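Local coordinates for protein polymeric Immunoglobulin Receptor (PDB 5F1S) that probably binds polymeric immunoglobulins through the immunoglobulin-like domains of its ectodomain, serving mucosal immunity in fish as the source of secretory component, at residues L8-G13 / I108-G113; P24-Y29 / C90-G95; K31-G36 / F73-T78; T127-Q132 / K184-R189; C133-G138 / R172-K177. All coordinates share one frame; numbering follows the deposited sequence.

Contact 1: residues L8-G13 / I108-G113; sequences LAVLEG and INVIQG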
# COMPACT_ATOMS: atom_id res chain seq x y z
N LEU A 8 2.39 -9.45 -1.14
CA LEU A 8 1.99 -8.06 -0.96
C LEU A 8 3.21 -7.22 -0.72
O LEU A 8 4.15 -7.67 -0.06
CB LEU A 8 1.06 -7.83 0.28
CG LEU A 8 -0.26 -8.57 0.44
CD1 LEU A 8 -0.87 -8.26 1.79
CD2 LEU A 8 -1.21 -8.12 -0.66
N ALA A 9 3.15 -5.96 -1.17
CA ALA A 9 4.10 -4.94 -0.78
C ALA A 9 3.32 -3.76 -0.22
O ALA A 9 2.33 -3.32 -0.80
CB ALA A 9 4.97 -4.51 -1.98
N VAL A 10 3.73 -3.28 0.93
CA VAL A 10 2.98 -2.23 1.59
C VAL A 10 3.97 -1.24 2.18
O VAL A 10 4.99 -1.65 2.75
CB VAL A 10 2.08 -2.84 2.68
CG1 VAL A 10 2.92 -3.58 3.70
CG2 VAL A 10 1.28 -1.79 3.35
N LEU A 11 3.64 0.04 2.12
CA LEU A 11 4.50 1.05 2.74
C LEU A 11 4.44 1.00 4.27
O LEU A 11 3.38 0.84 4.87
CB LEU A 11 4.06 2.44 2.29
CG LEU A 11 4.24 2.79 0.82
CD1 LEU A 11 3.52 4.06 0.46
CD2 LEU A 11 5.67 2.91 0.52
N GLU A 12 5.60 1.19 4.90
CA GLU A 12 5.69 1.14 6.36
C GLU A 12 4.71 2.11 6.99
O GLU A 12 4.58 3.26 6.57
CB GLU A 12 7.11 1.47 6.81
CG GLU A 12 7.39 1.13 8.25
CD GLU A 12 8.85 1.38 8.66
OE1 GLU A 12 9.40 2.41 8.22
OE2 GLU A 12 9.41 0.56 9.42
N GLY A 13 3.97 1.61 7.98
CA GLY A 13 2.94 2.39 8.63
C GLY A 13 1.53 2.06 8.21
O GLY A 13 0.60 2.38 8.95
N ILE A 108 4.81 -10.83 2.84
CA ILE A 108 4.50 -9.41 3.03
C ILE A 108 5.83 -8.66 3.07
O ILE A 108 6.69 -8.97 3.90
CB ILE A 108 3.70 -9.15 4.32
CG1 ILE A 108 2.41 -9.94 4.31
CG2 ILE A 108 3.44 -7.67 4.47
CD1 ILE A 108 1.55 -9.82 5.67
N ASN A 109 6.01 -7.71 2.16
CA ASN A 109 7.23 -6.90 2.10
C ASN A 109 6.85 -5.50 2.52
O ASN A 109 6.06 -4.84 1.83
CB ASN A 109 7.81 -6.93 0.68
CG ASN A 109 9.15 -6.22 0.61
OD1 ASN A 109 9.88 -6.15 1.60
ND2 ASN A 109 9.46 -5.68 -0.57
N VAL A 110 7.36 -5.05 3.65
CA VAL A 110 7.03 -3.74 4.19
C VAL A 110 8.15 -2.80 3.78
O VAL A 110 9.30 -2.99 4.19
CB VAL A 110 6.85 -3.76 5.71
CG1 VAL A 110 6.38 -2.38 6.19
CG2 VAL A 110 5.83 -4.78 6.10
N ILE A 111 7.82 -1.78 3.01
CA ILE A 111 8.85 -1.00 2.33
C ILE A 111 8.89 0.43 2.86
O ILE A 111 7.88 1.03 3.25
CB ILE A 111 8.63 -1.00 0.80
CG1 ILE A 111 7.28 -0.50 0.44
CG2 ILE A 111 8.76 -2.44 0.28
CD1 ILE A 111 7.03 -0.53 -1.11
N GLN A 112 10.08 1.01 2.78
CA GLN A 112 10.29 2.40 3.13
C GLN A 112 10.55 3.20 1.86
O GLN A 112 11.40 2.81 1.05
CB GLN A 112 11.44 2.53 4.10
CG GLN A 112 11.25 1.70 5.37
CD GLN A 112 12.44 1.77 6.30
OE1 GLN A 112 13.59 1.65 5.87
NE2 GLN A 112 12.17 1.93 7.59
N GLY A 113 9.83 4.29 1.71
CA GLY A 113 9.96 5.18 0.58
C GLY A 113 8.62 5.67 0.10
O GLY A 113 7.71 5.95 0.91
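The two flat groups that meet are the carboxylate of E12 and the side-chain amide of Q112, which lie side by side and point the same way with their planes 67° apart. Q112 NE2 donates to E12 OE1 over 2.9 Å, and the acceptor sits almost in the amide plane. Seen from the carboxylate, the donor comes to the syn side of OE1 but well out of its plane. The other oxygen, E12 OE2, takes the backbone N-H of K82, so each carboxylate oxygen has a donor. Behind this pair runs the parallel pairing of strands 8-11 and 103-111, the arrangement by which the second part of the split first strand (A') of a V-set domain pairs with the last strand, G. The backbone bonds alternate, as in V10 N to N109 O at 2.9 Å and I111 N to V10 O at 2.8 Å. CA-H...O contacts fill in between them, as from V110 CA to V10 O at 3.3 Å. On one face of the sheet V10 and V110 stand alongside each other, V10 CG1 lying 4.0 Å from V110 CG2. V110 CG1, anti to the backbone N (chi1 -175°), instead reaches E12 CA at 3.6 Å. On the other face L11 and I111 cross obliquely, with L11 CD2 3.8 Å from I111 CG1, and the same methyl of L11 lies 3.7 Å from G113 O.

Contact 2: residues P24-Y29 / C90-G95; sequences PQYASY and CGVEVG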
# COMPACT_ATOMS: atom_id res chain seq x y z
N PRO A 24 -15.80 -25.47 2.72
CA PRO A 24 -16.93 -25.51 3.66
C PRO A 24 -16.76 -26.51 4.79
O PRO A 24 -17.46 -26.39 5.79
CB PRO A 24 -18.13 -25.86 2.75
CG PRO A 24 -17.55 -26.55 1.66
CD PRO A 24 -16.21 -25.91 1.38
N GLN A 25 -15.83 -27.46 4.69
CA GLN A 25 -15.58 -28.38 5.79
C GLN A 25 -15.05 -27.69 7.03
O GLN A 25 -15.13 -28.25 8.13
CB GLN A 25 -14.55 -29.41 5.37
CG GLN A 25 -14.98 -30.22 4.20
CD GLN A 25 -14.37 -29.74 2.89
OE1 GLN A 25 -14.00 -28.55 2.72
NE2 GLN A 25 -14.25 -30.66 1.94
N TYR A 26 -14.44 -26.52 6.89
CA TYR A 26 -13.65 -26.00 7.99
C TYR A 26 -14.34 -24.89 8.75
O TYR A 26 -13.71 -24.27 9.61
CB TYR A 26 -12.29 -25.56 7.44
CG TYR A 26 -11.58 -26.77 6.81
CD1 TYR A 26 -11.26 -27.87 7.58
CD2 TYR A 26 -11.30 -26.82 5.46
CE1 TYR A 26 -10.65 -28.97 7.03
CE2 TYR A 26 -10.68 -27.94 4.89
CZ TYR A 26 -10.37 -29.02 5.70
OH TYR A 26 -9.76 -30.16 5.21
N ALA A 27 -15.65 -24.71 8.56
CA ALA A 27 -16.38 -23.64 9.23
C ALA A 27 -16.24 -23.70 10.74
O ALA A 27 -16.08 -22.67 11.39
CB ALA A 27 -17.85 -23.70 8.85
N SER A 28 -16.31 -24.90 11.33
CA SER A 28 -16.40 -24.99 12.79
C SER A 28 -15.06 -25.01 13.52
O SER A 28 -15.04 -25.05 14.76
CB SER A 28 -17.20 -26.26 13.16
OG SER A 28 -16.37 -27.39 12.91
N TYR A 29 -13.92 -24.96 12.82
CA TYR A 29 -12.64 -25.15 13.46
C TYR A 29 -11.99 -23.81 13.80
O TYR A 29 -12.28 -22.80 13.17
CB TYR A 29 -11.69 -25.94 12.55
CG TYR A 29 -12.14 -27.37 12.34
CD1 TYR A 29 -13.05 -27.71 11.34
CD2 TYR A 29 -11.70 -28.33 13.18
CE1 TYR A 29 -13.47 -29.04 11.16
CE2 TYR A 29 -12.12 -29.68 13.01
CZ TYR A 29 -12.98 -30.00 11.99
OH TYR A 29 -13.42 -31.28 11.81
N CYS A 90 -2.02 -18.49 6.66
CA CYS A 90 -3.39 -18.83 7.05
C CYS A 90 -3.40 -20.27 7.51
O CYS A 90 -2.87 -21.13 6.81
CB CYS A 90 -4.32 -18.74 5.83
SG CYS A 90 -4.49 -17.24 4.92
N GLY A 91 -4.02 -20.56 8.67
CA GLY A 91 -4.15 -21.95 9.11
C GLY A 91 -5.54 -22.27 9.65
O GLY A 91 -6.22 -21.41 10.21
N VAL A 92 -5.93 -23.54 9.50
CA VAL A 92 -7.10 -24.10 10.17
C VAL A 92 -6.60 -25.16 11.14
O VAL A 92 -5.79 -26.02 10.76
CB VAL A 92 -8.13 -24.72 9.21
CG1 VAL A 92 -9.34 -25.26 10.02
CG2 VAL A 92 -8.61 -23.73 8.09
N GLU A 93 -7.04 -25.09 12.41
CA GLU A 93 -6.56 -26.03 13.43
C GLU A 93 -7.43 -27.28 13.36
O GLU A 93 -8.53 -27.31 13.89
CB GLU A 93 -6.62 -25.40 14.80
CG GLU A 93 -6.13 -26.32 15.90
CD GLU A 93 -5.95 -25.54 17.18
OE1 GLU A 93 -4.94 -24.78 17.26
OE2 GLU A 93 -6.83 -25.62 18.06
N VAL A 94 -6.93 -28.31 12.69
CA VAL A 94 -7.68 -29.56 12.54
C VAL A 94 -6.67 -30.69 12.48
O VAL A 94 -5.62 -30.56 11.85
CB VAL A 94 -8.61 -29.55 11.31
CG1 VAL A 94 -7.88 -29.15 10.05
CG2 VAL A 94 -9.35 -30.88 11.11
N GLY A 95 -6.95 -31.77 13.19
CA GLY A 95 -6.05 -32.89 13.14
C GLY A 95 -6.37 -33.86 12.02
O GLY A 95 -7.50 -33.91 11.53
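This is an apolar contact at one end of the first V-set domain, between a loop and the end of strand 86-92 with the residues that follow it: two tyrosines, Y26 and Y29, close on two valines, V92 and V94. Segment 24-29 belongs to the connection between strands 16-22 and 31-35, and the two regions correspond to the first and third complementarity-determining regions of an antibody variable domain. V92 CG1 fits between the tyrosine stems, 3.5 Å from Y29 CB and 3.9 Å from Y26 CB. V94 divides its two methyls between the rings. Its CG2, anti to the backbone N, touches Y29 CE2 at 3.6 Å, while CG1, set between the backbone N and the carbonyl carbon (chi1 51°), reaches Y26 CE1 at 4.1 Å. V94 CB lies over a face of the Y29 ring, 4.1 Å from the ring centroid, a CH-pi contact. The backbone also takes part, since E93 O comes within 3.4 Å of Y29 CD2. A type I turn spans Y26 to Y29, and both side chains leave it toward the valines; Q25 CB covers the centre of one face of the Y26 ring. The carboxylate of E93 makes a salt bridge with R47. Beneath the contact K31 NZ of strand 31-35 holds the carbonyl of Y26, V92 rests on V2 of strand 2-3, and V102 backs both Y26 and V94.

Contact 3: residues K31-G36 / F73-T78; sequences KYWCRG and FTVTMT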
# COMPACT_ATOMS: atom_id res chain seq x y z
N LYS A 31 -9.40 -20.93 13.64
CA LYS A 31 -8.54 -20.38 12.59
C LYS A 31 -7.37 -19.67 13.24
O LYS A 31 -7.47 -19.13 14.35
CB LYS A 31 -9.32 -19.40 11.70
CG LYS A 31 -10.70 -19.90 11.23
CD LYS A 31 -10.59 -21.29 10.56
CE LYS A 31 -11.92 -21.64 9.82
NZ LYS A 31 -13.10 -21.71 10.76
N TYR A 32 -6.24 -19.66 12.54
CA TYR A 32 -5.07 -19.00 13.09
C TYR A 32 -4.24 -18.37 11.99
O TYR A 32 -4.42 -18.63 10.80
CB TYR A 32 -4.23 -19.96 13.97
CG TYR A 32 -3.57 -21.10 13.25
CD1 TYR A 32 -2.25 -21.01 12.86
CD2 TYR A 32 -4.25 -22.29 13.00
CE1 TYR A 32 -1.62 -22.10 12.20
CE2 TYR A 32 -3.64 -23.36 12.34
CZ TYR A 32 -2.32 -23.25 11.97
OH TYR A 32 -1.70 -24.29 11.33
N TRP A 33 -3.36 -17.46 12.42
CA TRP A 33 -2.46 -16.70 11.56
C TRP A 33 -1.06 -16.86 12.13
O TRP A 33 -0.84 -16.56 13.30
CB TRP A 33 -2.87 -15.24 11.53
CG TRP A 33 -2.07 -14.31 10.73
CD1 TRP A 33 -1.28 -13.28 11.19
CD2 TRP A 33 -2.00 -14.26 9.31
NE1 TRP A 33 -0.72 -12.62 10.14
CE2 TRP A 33 -1.20 -13.16 8.97
CE3 TRP A 33 -2.58 -15.02 8.29
CZ2 TRP A 33 -0.90 -12.83 7.65
CZ3 TRP A 33 -2.32 -14.68 6.98
CH2 TRP A 33 -1.48 -13.60 6.67
N CYS A 34 -0.13 -17.35 11.29
CA CYS A 34 1.19 -17.82 11.71
C CYS A 34 2.25 -17.00 10.96
O CYS A 34 2.02 -16.62 9.82
CB CYS A 34 1.37 -19.34 11.36
SG CYS A 34 2.03 -20.30 12.77
N ARG A 35 3.39 -16.73 11.59
CA ARG A 35 4.53 -16.08 10.93
C ARG A 35 5.73 -17.02 10.89
O ARG A 35 6.06 -17.65 11.91
CB ARG A 35 4.89 -14.81 11.67
CG ARG A 35 6.00 -14.04 10.97
CD ARG A 35 6.41 -12.82 11.74
NE ARG A 35 7.44 -12.17 10.91
CZ ARG A 35 8.06 -11.05 11.25
NH1 ARG A 35 7.77 -10.44 12.39
NH2 ARG A 35 8.99 -10.54 10.43
N GLY A 36 6.37 -17.09 9.73
CA GLY A 36 7.60 -17.86 9.54
C GLY A 36 7.69 -18.36 8.11
O GLY A 36 6.69 -18.55 7.42
N PHE A 73 -11.84 -16.26 6.82
CA PHE A 73 -11.43 -15.47 7.97
C PHE A 73 -10.47 -14.39 7.50
O PHE A 73 -9.65 -14.62 6.62
CB PHE A 73 -10.84 -16.34 9.11
CG PHE A 73 -9.57 -17.14 8.79
CD1 PHE A 73 -9.65 -18.42 8.25
CD2 PHE A 73 -8.31 -16.66 9.15
CE1 PHE A 73 -8.50 -19.21 8.05
CE2 PHE A 73 -7.15 -17.43 8.96
CZ PHE A 73 -7.25 -18.71 8.41
N THR A 74 -10.62 -13.20 8.07
CA THR A 74 -9.89 -12.02 7.64
C THR A 74 -8.92 -11.65 8.74
O THR A 74 -9.30 -11.55 9.92
CB THR A 74 -10.88 -10.88 7.38
OG1 THR A 74 -11.85 -11.30 6.42
CG2 THR A 74 -10.17 -9.64 6.80
N VAL A 75 -7.65 -11.47 8.36
CA VAL A 75 -6.61 -11.08 9.29
C VAL A 75 -6.19 -9.65 8.97
O VAL A 75 -5.90 -9.34 7.82
CB VAL A 75 -5.42 -12.05 9.22
CG1 VAL A 75 -4.34 -11.58 10.18
CG2 VAL A 75 -5.84 -13.48 9.56
N THR A 76 -6.23 -8.77 9.96
CA THR A 76 -5.84 -7.39 9.77
C THR A 76 -4.56 -7.14 10.56
O THR A 76 -4.50 -7.39 11.76
CB THR A 76 -6.95 -6.43 10.23
OG1 THR A 76 -8.13 -6.73 9.48
CG2 THR A 76 -6.55 -4.96 10.03
N MET A 77 -3.53 -6.65 9.89
CA MET A 77 -2.29 -6.29 10.55
C MET A 77 -2.13 -4.79 10.36
O MET A 77 -2.22 -4.28 9.23
CB MET A 77 -1.07 -7.05 9.99
CG MET A 77 -1.18 -8.57 10.16
SD MET A 77 0.31 -9.36 9.50
CE MET A 77 1.31 -9.04 10.84
N THR A 78 -1.94 -4.08 11.45
CA THR A 78 -1.92 -2.62 11.40
C THR A 78 -0.53 -2.06 11.64
O THR A 78 0.35 -2.69 12.27
CB THR A 78 -2.91 -2.03 12.44
OG1 THR A 78 -2.48 -2.41 13.75
CG2 THR A 78 -4.35 -2.54 12.19
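The hydrophobic core of an immunoglobulin beta-sandwich is crossed here, with K31, W33 and their strand 31-35 in one sheet meeting F73, V75 and M77 of strand 72-77 in the other. The strand segments run 8.6 Å apart at closest approach and cross at -39°, so the sheets meet mainly through side chains. W33 is the central tryptophan of the fold, and it also touches C90 of the intersheet disulfide formed with C20. Its CG is anti to the backbone N (chi1 179°), which sends the indole across toward the facing strand. V75 CG1 sits over one face of the indole, 3.5 Å from the centroid of the five-membered ring and nearly on its normal. V75 CG2 spreads to the neighbouring six-membered ring, at 3.8 Å from W33 CE3. At the other end of the row from M77, F73 presents a ring face to the lysine: K31 CB stands over its centre, 3.5 Å from the ring centroid, a CH-pi contact. K31 CG also touches the ring, 3.5 Å from F73 CD1. The ammonium ends away from the ring, where it meets the carbonyl of Y29, a salt bridge to D66 and a cation-pi contact with Y22. Y32 O approaches F73 CE2 at 3.5 Å. M77 completes the row with a Met-aromatic contact at the indole edge, where W33 NE1 gives M77 SD a weak hydrogen bond of 3.5 Å, bent to 143° at the hydrogen.

Contact 4: residues T127-Q132 / K184-R189; sequences TSVTVQ and KGLARR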
# COMPACT_ATOMS: atom_id res chain seq x y z
N THR A 127 -7.06 21.23 -19.00
CA THR A 127 -7.78 20.64 -17.89
C THR A 127 -6.82 20.37 -16.73
O THR A 127 -5.61 20.60 -16.84
CB THR A 127 -8.47 19.35 -18.32
OG1 THR A 127 -7.47 18.34 -18.53
CG2 THR A 127 -9.25 19.57 -19.64
N SER A 128 -7.39 19.91 -15.61
CA SER A 128 -6.63 19.67 -14.39
C SER A 128 -6.50 18.19 -14.15
O SER A 128 -7.42 17.42 -14.42
CB SER A 128 -7.30 20.28 -13.15
OG SER A 128 -7.32 21.68 -13.26
N VAL A 129 -5.35 17.79 -13.58
CA VAL A 129 -5.17 16.42 -13.13
C VAL A 129 -4.49 16.44 -11.77
O VAL A 129 -3.85 17.42 -11.39
CB VAL A 129 -4.35 15.57 -14.13
CG1 VAL A 129 -5.13 15.42 -15.40
CG2 VAL A 129 -2.99 16.19 -14.41
N THR A 130 -4.66 15.34 -11.05
CA THR A 130 -4.05 15.17 -9.73
C THR A 130 -3.26 13.88 -9.69
O THR A 130 -3.66 12.86 -10.24
CB THR A 130 -5.06 15.17 -8.64
OG1 THR A 130 -5.94 14.06 -8.85
CG2 THR A 130 -5.81 16.49 -8.67
N VAL A 131 -2.09 13.98 -9.08
CA VAL A 131 -1.19 12.87 -8.83
C VAL A 131 -1.21 12.62 -7.33
O VAL A 131 -1.07 13.58 -6.56
CB VAL A 131 0.24 13.21 -9.29
CG1 VAL A 131 1.21 12.09 -8.96
CG2 VAL A 131 0.30 13.57 -10.77
N GLN A 132 -1.37 11.38 -6.92
CA GLN A 132 -1.40 11.06 -5.50
C GLN A 132 -0.14 10.29 -5.15
O GLN A 132 0.01 9.12 -5.53
CB GLN A 132 -2.63 10.29 -5.07
CG GLN A 132 -2.69 10.30 -3.50
CD GLN A 132 -4.02 9.86 -2.92
OE1 GLN A 132 -5.00 9.67 -3.64
NE2 GLN A 132 -4.05 9.69 -1.61
N LYS A 184 -2.94 22.35 -12.45
CA LYS A 184 -4.21 23.04 -12.50
C LYS A 184 -4.69 23.29 -13.92
O LYS A 184 -5.91 23.28 -14.16
CB LYS A 184 -4.10 24.37 -11.75
CG LYS A 184 -4.46 24.24 -10.29
CD LYS A 184 -3.56 25.08 -9.38
CE LYS A 184 -3.94 26.51 -9.34
NZ LYS A 184 -3.49 27.13 -8.05
N GLY A 185 -3.77 23.49 -14.86
CA GLY A 185 -4.18 23.70 -16.23
C GLY A 185 -3.10 23.26 -17.21
O GLY A 185 -2.19 24.02 -17.55
N LEU A 186 -3.23 22.03 -17.67
CA LEU A 186 -2.16 21.39 -18.42
C LEU A 186 -1.85 22.12 -19.72
O LEU A 186 -2.75 22.54 -20.44
CB LEU A 186 -2.55 19.94 -18.74
CG LEU A 186 -2.64 18.99 -17.53
CD1 LEU A 186 -3.39 17.75 -17.89
CD2 LEU A 186 -1.26 18.61 -16.97
N ALA A 187 -0.57 22.26 -20.01
CA ALA A 187 -0.10 22.71 -21.31
C ALA A 187 0.67 21.57 -21.95
O ALA A 187 1.24 20.72 -21.26
CB ALA A 187 0.80 23.94 -21.17
N ARG A 188 0.67 21.52 -23.28
CA ARG A 188 1.24 20.34 -23.92
C ARG A 188 2.72 20.21 -23.65
O ARG A 188 3.23 19.08 -23.65
CB ARG A 188 0.93 20.33 -25.42
CG ARG A 188 -0.20 19.32 -25.67
CD ARG A 188 -0.76 19.37 -27.03
NE ARG A 188 -1.59 20.54 -27.24
CZ ARG A 188 -2.26 20.76 -28.37
NH1 ARG A 188 -2.19 19.88 -29.35
NH2 ARG A 188 -2.98 21.87 -28.53
N ARG A 189 3.41 21.30 -23.37
CA ARG A 189 4.81 21.17 -22.98
C ARG A 189 4.98 20.48 -21.63
O ARG A 189 6.10 20.06 -21.32
CB ARG A 189 5.50 22.54 -22.93
CG ARG A 189 5.02 23.44 -21.81
CD ARG A 189 5.66 24.84 -21.82
NE ARG A 189 5.03 25.66 -20.78
CZ ARG A 189 3.87 26.30 -20.93
NH1 ARG A 189 3.22 26.26 -22.09
NH2 ARG A 189 3.36 27.00 -19.91
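K184 opens the second segment just beyond strand 178-183, with its carbonyl turned to the side chain of S128. S128 OG is modelled 2.3 Å from K184 O, too short for an ordinary hydrogen bond, so the details of this approach are doubtful. K184 CB points away from segment 127-132, and NZ is taken by D166 O and by a salt bridge to E165. G185 follows, and its CA lies 3.5 Å from T127 O in a CA-H...O contact. The main bond comes next: L186 N donates to the same T127 O over 2.9 Å, nearly straight at 169° and in the carbonyl plane. L186 then turns its side chain inward. With CG anti to the carbonyl carbon (chi1 -68°), the branch passes close to T127 O, 3.4 Å from L186 CG, and crosses V129 at about a right angle. Both valine methyls meet it, V129 CG1 at 3.8 Å from L186 CD1 and V129 CG2 at 3.9 Å from L186 CD2. The leucine also packs on V209 of strand 201-210. An alanine here would probably leave V129 and V209 facing a gap. The loop between strands 178-183 and 192-198 of this second V-set domain is thus joined to the start of strand 129-135 by a polar backbone bond with a buried leucine behind it, while the charged side chains of K184 and R188 pair elsewhere, R188 with E125.

Contact 5: residues C133-G138 / R172-K177; sequences CLYSQG and RDDLTK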
# COMPACT_ATOMS: atom_id res chain seq x y z
N CYS A 133 0.77 10.95 -4.46
CA CYS A 133 2.03 10.36 -4.05
C CYS A 133 1.89 9.84 -2.63
O CYS A 133 1.57 10.60 -1.71
CB CYS A 133 3.16 11.37 -4.09
SG CYS A 133 3.23 12.56 -5.52
N LEU A 134 2.17 8.57 -2.44
CA LEU A 134 2.09 7.93 -1.14
C LEU A 134 3.47 7.81 -0.52
O LEU A 134 4.46 7.68 -1.22
CB LEU A 134 1.49 6.54 -1.27
CG LEU A 134 0.22 6.48 -2.11
CD1 LEU A 134 -0.18 5.00 -2.22
CD2 LEU A 134 -0.89 7.25 -1.44
N TYR A 135 3.53 7.86 0.82
CA TYR A 135 4.83 7.71 1.44
C TYR A 135 4.74 6.99 2.77
O TYR A 135 3.69 6.97 3.41
CB TYR A 135 5.52 9.06 1.63
CG TYR A 135 4.77 10.03 2.46
CD1 TYR A 135 4.83 9.97 3.85
CD2 TYR A 135 4.01 11.00 1.88
CE1 TYR A 135 4.16 10.89 4.62
CE2 TYR A 135 3.31 11.92 2.65
CZ TYR A 135 3.41 11.86 4.02
OH TYR A 135 2.73 12.77 4.79
N SER A 136 5.84 6.33 3.14
CA SER A 136 5.91 5.54 4.36
C SER A 136 6.19 6.43 5.57
O SER A 136 6.55 7.62 5.44
CB SER A 136 6.99 4.47 4.25
OG SER A 136 8.28 5.03 4.13
N GLN A 137 6.06 5.82 6.75
CA GLN A 137 5.91 6.60 7.98
C GLN A 137 7.11 7.48 8.25
O GLN A 137 6.97 8.55 8.87
CB GLN A 137 5.70 5.70 9.21
CG GLN A 137 6.87 4.84 9.49
CD GLN A 137 6.62 3.76 10.54
OE1 GLN A 137 5.47 3.35 10.76
NE2 GLN A 137 7.69 3.27 11.16
N GLY A 138 8.29 7.07 7.81
CA GLY A 138 9.47 7.83 8.11
C GLY A 138 9.58 9.14 7.37
O GLY A 138 10.53 9.89 7.64
N ARG A 172 -0.59 19.42 -1.66
CA ARG A 172 -1.20 19.30 -0.34
C ARG A 172 -0.75 17.98 0.27
O ARG A 172 -1.14 16.90 -0.19
CB ARG A 172 -2.72 19.38 -0.43
CG ARG A 172 -3.40 19.32 0.94
CD ARG A 172 -4.90 19.53 0.83
NE ARG A 172 -5.54 19.49 2.14
CZ ARG A 172 -6.84 19.71 2.35
NH1 ARG A 172 -7.65 19.99 1.33
NH2 ARG A 172 -7.33 19.65 3.58
N ASP A 173 0.04 18.08 1.33
CA ASP A 173 0.52 16.95 2.11
C ASP A 173 -0.41 16.75 3.29
O ASP A 173 -0.63 17.69 4.06
CB ASP A 173 1.94 17.25 2.57
CG ASP A 173 2.59 16.12 3.35
OD1 ASP A 173 1.96 15.05 3.50
OD2 ASP A 173 3.75 16.30 3.81
N ASP A 174 -1.00 15.56 3.41
CA ASP A 174 -1.88 15.30 4.54
C ASP A 174 -1.11 15.00 5.82
O ASP A 174 -1.74 14.72 6.85
CB ASP A 174 -2.87 14.16 4.23
CG ASP A 174 -2.24 12.75 4.21
OD1 ASP A 174 -1.11 12.55 4.62
OD2 ASP A 174 -2.93 11.80 3.77
N LEU A 175 0.22 15.07 5.79
CA LEU A 175 1.11 14.98 6.94
C LEU A 175 1.15 13.60 7.56
O LEU A 175 1.85 13.41 8.55
CB LEU A 175 0.71 15.98 8.03
CG LEU A 175 0.70 17.44 7.54
CD1 LEU A 175 0.13 18.34 8.64
CD2 LEU A 175 2.10 17.90 7.12
N THR A 176 0.45 12.63 7.01
CA THR A 176 0.48 11.30 7.60
C THR A 176 0.81 10.19 6.60
O THR A 176 1.58 9.28 6.96
CB THR A 176 -0.87 11.02 8.27
OG1 THR A 176 -0.88 9.66 8.69
CG2 THR A 176 -2.00 11.21 7.34
N LYS A 177 0.32 10.27 5.35
CA LYS A 177 0.37 9.12 4.42
C LYS A 177 0.61 9.49 2.97
O LYS A 177 1.04 8.63 2.21
CB LYS A 177 -0.97 8.33 4.44
CG LYS A 177 -1.45 7.77 5.73
CD LYS A 177 -2.64 6.84 5.48
CE LYS A 177 -3.83 7.50 4.77
NZ LYS A 177 -5.00 6.55 4.69
O HOH W 1 3.19 7.26 6.12
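Y135 N donates to K177 O over 3.0 Å, nearly straight at the hydrogen but from 38° above the carbonyl plane, and L134 CA adds a CA-H...O contact to the same oxygen. The Y135 ring packs against the turn between strands 169-173 and 178-183 of the second V-set domain. Its CG sits between the backbone N and the carbonyl carbon (chi1 59°), and K177 C stands over one ring face, 3.6 Å above the plane and toward the rim. At the far end Y135 OH donates to the syn lone pair of D173 OD1 at 2.7 Å, with ring and carboxylate planes 83° apart. D173 OD1 also accepts L175 N at 2.9 Å from above the carboxylate plane, an Asx turn. Water 1 donates to Y135 O and T176 O, bridging the segments. A phenylalanine in place of Y135 would probably leave D173 OD1 without the phenol donor and the turn less firmly tied to the strand. R14 of the first domain reaches the carbonyls of both Y135 and K177. K144 makes a salt bridge to D173 OD2, which would probably help to balance the buried charge, and also a cation-pi contact with the Y135 ring.

Contacts 1, 2 and 3 lie in the first V-set domain, and contacts 4 and 5 in the second. Contact 3 lies between contacts 1 and 2, its centre about 17 and 14 Å from theirs: strand 31-35 neighbours strand 86-92 of contact 2, with Y32 O 2.9 Å from G91 N, and M77 SD meets I108 CD1 of contact 1 at 4.1 Å. Contacts 1 and 5 join across the domain boundary, where G113 O and S136 N, 2.9 Å apart, and E12 O and Q137 N, 3.0 Å apart, are probably hydrogen-bonded. Contacts 4 and 5 occupy successive parts of strand 129-135. Contacts 2 and 4 lie on opposite sides of the chain's centre, their centres about 52 Å apart.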